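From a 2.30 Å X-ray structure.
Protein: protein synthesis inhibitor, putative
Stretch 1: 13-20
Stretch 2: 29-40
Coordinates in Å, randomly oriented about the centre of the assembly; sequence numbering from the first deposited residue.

Stretch 1 13-20: MKRFVETD
Stretch 2 29-40: YSQAVVVGNMMF

A short strand can be held to its neighbour by very few backbone hydrogen bonds, provided that side chains extend the ladder where the backbones part. The pairing of stretch 13-20 with stretch 29-40 in this putative protein synthesis inhibitor illustrates the principle. Strand 15-17 runs antiparallel to strand 32-35, with N-to-C directions 149° apart and axes approaching to 4.6 Å; together the two stretches bury 534 Å².

Stretch 2 enters in extended form. Tyr29 (phi/psi -152/167) lies out of reach of stretch 1, its chi1 at 73°. Ser30 (-116/157, chi1 m) points toward the partner, and its OG lies 4.1 Å from CG of Phe16, the last side-chain atom modelled there.

Gln31 breaks the extended run with phi/psi of -60/-41; its CA-to-CB bond points toward stretch 1, and its buried side chain (chi1 m, chi2 t, chi3 -31°) ends at Thr19. The amide imitates a strand backbone, offering an acceptor and a donor to one residue: Thr19 N donates to Gln31 OE1 at 2.9 Å, and Gln31 NE2 donates to Thr19 O at 3.1 Å. Glutamine suits this place because its amide supplies both groups at the end of a side chain long enough to reach Thr19. Thr19 is itself extended (-140/143, chi1 t), with CG2 3.3 Å from Gln31 OE1. A water spans the nearby gap, donating to Val17 O at 2.5 Å and accepting from Gln31 N at 3.1 Å.

At Ala32 (-157/166) the strand begins. Its O accepts from Val17 N at 3.1 Å, nearly straight at 167°, while the CA atoms of Ala32 and Val17 stand 5.2 Å apart. The small methyl of Ala32 places CB 4.1 Å from CB of Val17, sharing its face of the sheet.

Val33 (-134/126, chi1 t) faces the other way, together with Phe16. Theirs is a non-hydrogen-bonded pair, with CA of Val33 and CA of Phe16 4.4 Å apart. Val33 instead spends its backbone on the hairpin: its N donates to Phe40 O at 3.1 Å, and its O accepts from Phe40 N at 3.0 Å.

Val34 (-105/124, chi1 t) forms a hydrogen-bonded pair with Arg15, with the two shortest hydrogen bonds between the stretches. Arg15 N donates to Val34 O at 2.8 Å, and Val34 N donates to Arg15 O at 2.6 Å, with the two CA atoms 5.1 Å apart. CG2 of Val34 packs 3.9 Å from CG2 of Val17, a t rotamer. Arg15 shares this face, but is modelled only to CB.

Val35 (-130/115, chi1 p) brings CG2 to 4.0 Å from CA of Met13, then opens a type II' turn through Gly36 and Asn37 to Met38. Gly36 adopts 64/-125, a positive phi that favours glycine; its N lies 3.8 Å from CG of Lys14. The turn returns the chain to strand 38-40, where Met39, with rotamers t, t and m, sends CE to 3.7 Å from CG2 of Val17. That buried valine thus meets Ala32, Val34 and Met39 in one apolar cluster.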

ATOM      1  N   MET A  13      10.363   7.596 -16.910  1.00 45.68           N
ATOM      2  CA  MET A  13      10.668   7.734 -15.444  1.00 45.99           C
ATOM      3  C   MET A  13      11.853   8.700 -15.252  1.00 45.06           C
ATOM      4  O   MET A  13      12.328   9.269 -16.247  1.00 43.98           O
ATOM      5  CB  MET A  13      10.931   6.360 -14.815  1.00 46.18           C
ATOM      6  N   LYS A  14      12.325   8.891 -14.006  1.00 43.09           N
ATOM      7  CA  LYS A  14      13.410   9.870 -13.756  1.00 42.04           C
ATOM      8  C   LYS A  14      14.649   9.434 -12.953  1.00 41.38           C
ATOM      9  O   LYS A  14      15.739   9.402 -13.537  1.00 41.37           O
ATOM     10  CB  LYS A  14      12.832  11.187 -13.210  1.00 41.67           C
ATOM     11  CG  LYS A  14      11.920  11.898 -14.220  1.00 41.79           C
ATOM     12  N   ARG A  15      14.527   9.120 -11.658  1.00 40.39           N
ATOM     13  CA  ARG A  15      15.731   8.777 -10.867  1.00 40.72           C
ATOM     14  C   ARG A  15      15.523   7.978  -9.574  1.00 40.15           C
ATOM     15  O   ARG A  15      14.435   7.961  -8.996  1.00 40.15           O
ATOM     16  CB  ARG A  15      16.520  10.059 -10.543  1.00 41.03           C
ATOM     17  N   PHE A  16      16.607   7.334  -9.132  1.00 40.03           N
ATOM     18  CA  PHE A  16      16.631   6.487  -7.929  1.00 40.04           C
ATOM     19  C   PHE A  16      17.452   7.180  -6.839  1.00 39.98           C
ATOM     20  O   PHE A  16      18.340   7.979  -7.146  1.00 40.09           O
ATOM     21  CB  PHE A  16      17.256   5.124  -8.258  1.00 40.07           C
ATOM     22  CG  PHE A  16      16.590   4.407  -9.401  1.00 40.23           C
ATOM     23  N   VAL A  17      17.149   6.876  -5.576  1.00 39.44           N
ATOM     24  CA  VAL A  17      17.849   7.463  -4.426  1.00 39.01           C
ATOM     25  C   VAL A  17      18.727   6.424  -3.736  1.00 38.98           C
ATOM     26  O   VAL A  17      18.239   5.374  -3.313  1.00 38.37           O
ATOM     27  CB  VAL A  17      16.856   8.049  -3.397  1.00 38.99           C
ATOM     28  CG1 VAL A  17      17.581   8.594  -2.150  1.00 38.12           C
ATOM     29  CG2 VAL A  17      16.042   9.150  -4.039  1.00 40.23           C
ATOM     30  N   GLU A  18      20.016   6.743  -3.623  1.00 38.94           N
ATOM     31  CA  GLU A  18      20.998   5.910  -2.944  1.00 38.90           C
ATOM     32  C   GLU A  18      21.726   6.832  -1.972  1.00 38.46           C
ATOM     33  O   GLU A  18      22.345   7.818  -2.394  1.00 38.07           O
ATOM     34  CB  GLU A  18      22.005   5.315  -3.926  1.00 38.72           C
ATOM     35  CG  GLU A  18      21.391   4.662  -5.151  1.00 40.10           C
ATOM     36  CD  GLU A  18      22.427   4.079  -6.085  1.00 40.99           C
ATOM     37  OE1 GLU A  18      23.526   3.697  -5.615  1.00 43.45           O
ATOM     38  OE2 GLU A  18      22.131   3.992  -7.296  1.00 45.94           O
ATOM     39  N   THR A  19      21.619   6.535  -0.681  1.00 38.02           N
ATOM     40  CA  THR A  19      22.283   7.318   0.354  1.00 37.76           C
ATOM     41  C   THR A  19      22.843   6.402   1.436  1.00 38.28           C
ATOM     42  O   THR A  19      22.227   5.390   1.785  1.00 37.70           O
ATOM     43  CB  THR A  19      21.332   8.389   0.980  1.00 37.52           C
ATOM     44  OG1 THR A  19      22.018   9.101   2.019  1.00 37.62           O
ATOM     45  CG2 THR A  19      20.047   7.776   1.555  1.00 37.29           C
ATOM     46  N   ASP A  20      24.017   6.764   1.951  1.00 38.77           N
ATOM     47  CA  ASP A  20      24.654   6.032   3.057  1.00 39.25           C
ATOM     48  C   ASP A  20      24.021   6.372   4.425  1.00 39.44           C
ATOM     49  O   ASP A  20      24.347   5.733   5.432  1.00 39.07           O
ATOM     50  CB  ASP A  20      26.182   6.257   3.086  1.00 39.37           C
ATOM     51  CG  ASP A  20      26.572   7.724   3.222  1.00 41.92           C
ATOM     52  OD1 ASP A  20      25.827   8.591   2.723  1.00 45.21           O
ATOM     53  OD2 ASP A  20      27.645   8.005   3.802  1.00 45.94           O
ATOM     54  N   TYR A  29      16.024  -3.922  -5.289  1.00 38.74           N
ATOM     55  CA  TYR A  29      15.153  -2.776  -5.026  1.00 38.61           C
ATOM     56  C   TYR A  29      16.010  -1.565  -4.645  1.00 38.47           C
ATOM     57  O   TYR A  29      17.211  -1.704  -4.387  1.00 38.24           O
ATOM     58  CB  TYR A  29      14.129  -3.099  -3.930  1.00 38.87           C
ATOM     59  CG  TYR A  29      14.685  -3.178  -2.524  1.00 39.23           C
ATOM     60  CD1 TYR A  29      15.363  -4.307  -2.083  1.00 40.65           C
ATOM     61  CD2 TYR A  29      14.503  -2.132  -1.627  1.00 40.15           C
ATOM     62  CE1 TYR A  29      15.865  -4.379  -0.792  1.00 42.60           C
ATOM     63  CE2 TYR A  29      14.996  -2.193  -0.339  1.00 41.29           C
ATOM     64  CZ  TYR A  29      15.675  -3.318   0.075  1.00 42.47           C
ATOM     65  OH  TYR A  29      16.169  -3.379   1.360  1.00 43.35           O
ATOM     66  N   SER A  30      15.387  -0.388  -4.648  1.00 37.57           N
ATOM     67  CA  SER A  30      16.042   0.874  -4.307  1.00 36.74           C
ATOM     68  C   SER A  30      15.404   1.434  -3.045  1.00 36.13           C
ATOM     69  O   SER A  30      14.270   1.091  -2.731  1.00 36.62           O
ATOM     70  CB  SER A  30      15.875   1.880  -5.452  1.00 36.56           C
ATOM     71  OG  SER A  30      16.423   1.389  -6.662  1.00 35.58           O
ATOM     72  N   GLN A  31      16.136   2.287  -2.326  1.00 36.06           N
ATOM     73  CA  GLN A  31      15.617   2.941  -1.114  1.00 36.07           C
ATOM     74  C   GLN A  31      14.384   3.773  -1.474  1.00 35.38           C
ATOM     75  O   GLN A  31      13.401   3.791  -0.731  1.00 34.03           O
ATOM     76  CB  GLN A  31      16.680   3.828  -0.463  1.00 35.74           C
ATOM     77  CG  GLN A  31      17.862   3.071   0.133  1.00 35.77           C
ATOM     78  CD  GLN A  31      19.011   3.974   0.528  1.00 37.21           C
ATOM     79  OE1 GLN A  31      19.241   5.012  -0.090  1.00 36.54           O
ATOM     80  NE2 GLN A  31      19.763   3.566   1.544  1.00 35.77           N
ATOM     81  N   ALA A  32      14.458   4.468  -2.610  1.00 34.60           N
ATOM     82  CA  ALA A  32      13.325   5.208  -3.135  1.00 34.38           C
ATOM     83  C   ALA A  32      13.485   5.410  -4.630  1.00 34.17           C
ATOM     84  O   ALA A  32      14.557   5.172  -5.178  1.00 34.01           O
ATOM     85  CB  ALA A  32      13.174   6.530  -2.425  1.00 35.01           C
ATOM     86  N   VAL A  33      12.397   5.811  -5.279  1.00 35.15           N
ATOM     87  CA  VAL A  33      12.379   6.112  -6.708  1.00 34.93           C
ATOM     88  C   VAL A  33      11.646   7.431  -6.886  1.00 35.79           C
ATOM     89  O   VAL A  33      10.517   7.578  -6.428  1.00 35.96           O
ATOM     90  CB  VAL A  33      11.643   5.029  -7.529  1.00 35.48           C
ATOM     91  CG1 VAL A  33      11.635   5.373  -9.034  1.00 34.87           C
ATOM     92  CG2 VAL A  33      12.280   3.672  -7.319  1.00 37.41           C
ATOM     93  N   VAL A  34      12.296   8.381  -7.551  1.00 36.29           N
ATOM     94  CA  VAL A  34      11.718   9.686  -7.814  1.00 36.46           C
ATOM     95  C   VAL A  34      11.309   9.743  -9.282  1.00 36.22           C
ATOM     96  O   VAL A  34      12.131   9.514 -10.168  1.00 36.17           O
ATOM     97  CB  VAL A  34      12.723  10.821  -7.493  1.00 36.99           C
ATOM     98  CG1 VAL A  34      12.171  12.207  -7.901  1.00 36.05           C
ATOM     99  CG2 VAL A  34      13.076  10.803  -6.015  1.00 34.11           C
ATOM    100  N   VAL A  35      10.034  10.036  -9.522  1.00 35.83           N
ATOM    101  CA  VAL A  35       9.498  10.195 -10.871  1.00 35.73           C
ATOM    102  C   VAL A  35       8.726  11.521 -10.884  1.00 35.53           C
ATOM    103  O   VAL A  35       7.733  11.685 -10.172  1.00 34.10           O
ATOM    104  CB  VAL A  35       8.655   8.963 -11.335  1.00 35.68           C
ATOM    105  CG1 VAL A  35       7.532   8.611 -10.353  1.00 37.21           C
ATOM    106  CG2 VAL A  35       8.116   9.178 -12.750  1.00 36.75           C
ATOM    107  N   GLY A  36       9.214  12.473 -11.679  1.00 35.90           N
ATOM    108  CA  GLY A  36       8.617  13.801 -11.754  1.00 36.35           C
ATOM    109  C   GLY A  36       8.761  14.486 -10.409  1.00 36.68           C
ATOM    110  O   GLY A  36       9.866  14.573  -9.873  1.00 36.85           O
ATOM    111  N   ASN A  37       7.638  14.934  -9.850  1.00 37.39           N
ATOM    112  CA  ASN A  37       7.619  15.569  -8.531  1.00 37.75           C
ATOM    113  C   ASN A  37       7.248  14.603  -7.396  1.00 36.35           C
ATOM    114  O   ASN A  37       7.046  15.053  -6.273  1.00 36.59           O
ATOM    115  CB  ASN A  37       6.695  16.813  -8.525  1.00 38.83           C
ATOM    116  CG  ASN A  37       5.190  16.477  -8.627  1.00 41.80           C
ATOM    117  OD1 ASN A  37       4.784  15.321  -8.768  1.00 42.23           O
ATOM    118  ND2 ASN A  37       4.363  17.518  -8.560  1.00 43.60           N
ATOM    119  N   MET A  38       7.168  13.298  -7.695  1.00 35.51           N
ATOM    120  CA  MET A  38       6.788  12.262  -6.726  1.00 34.11           C
ATOM    121  C   MET A  38       7.924  11.337  -6.305  1.00 33.39           C
ATOM    122  O   MET A  38       8.728  10.950  -7.139  1.00 30.96           O
ATOM    123  CB  MET A  38       5.732  11.347  -7.338  1.00 34.96           C
ATOM    124  CG  MET A  38       4.436  12.012  -7.737  1.00 32.82           C
ATOM    125  SD  MET A  38       3.222  10.805  -8.284  1.00 31.93           S
ATOM    126  CE  MET A  38       2.878   9.849  -6.791  1.00 30.39           C
ATOM    127  N   MET A  39       7.939  10.944  -5.030  1.00 34.07           N
ATOM    128  CA  MET A  39       8.912   9.972  -4.505  1.00 35.27           C
ATOM    129  C   MET A  39       8.180   8.804  -3.848  1.00 35.53           C
ATOM    130  O   MET A  39       7.261   9.021  -3.070  1.00 36.01           O
ATOM    131  CB  MET A  39       9.865  10.595  -3.482  1.00 35.56           C
ATOM    132  CG  MET A  39      10.787   9.551  -2.815  1.00 36.92           C
ATOM    133  SD  MET A  39      11.988  10.167  -1.641  1.00 36.83           S
ATOM    134  CE  MET A  39      13.120  11.037  -2.687  1.00 37.41           C
ATOM    135  N   PHE A  40       8.618   7.581  -4.139  1.00 35.35           N
ATOM    136  CA  PHE A  40       8.058   6.372  -3.552  1.00 35.58           C
ATOM    137  C   PHE A  40       9.158   5.752  -2.693  1.00 35.99           C
ATOM    138  O   PHE A  40      10.113   5.217  -3.231  1.00 37.75           O
ATOM    139  CB  PHE A  40       7.628   5.402  -4.650  1.00 35.68           C
ATOM    140  CG  PHE A  40       6.507   5.913  -5.523  1.00 34.70           C
ATOM    141  CD1 PHE A  40       6.775   6.724  -6.623  1.00 34.83           C
ATOM    142  CD2 PHE A  40       5.188   5.557  -5.261  1.00 34.13           C
ATOM    143  CE1 PHE A  40       5.744   7.186  -7.433  1.00 31.43           C
ATOM    144  CE2 PHE A  40       4.152   6.014  -6.070  1.00 32.55           C
ATOM    145  CZ  PHE A  40       4.433   6.824  -7.159  1.00 33.94           C
TER
HETATM  146  O   HOH W   1      18.995   2.967  -3.293  1.00 34.64           O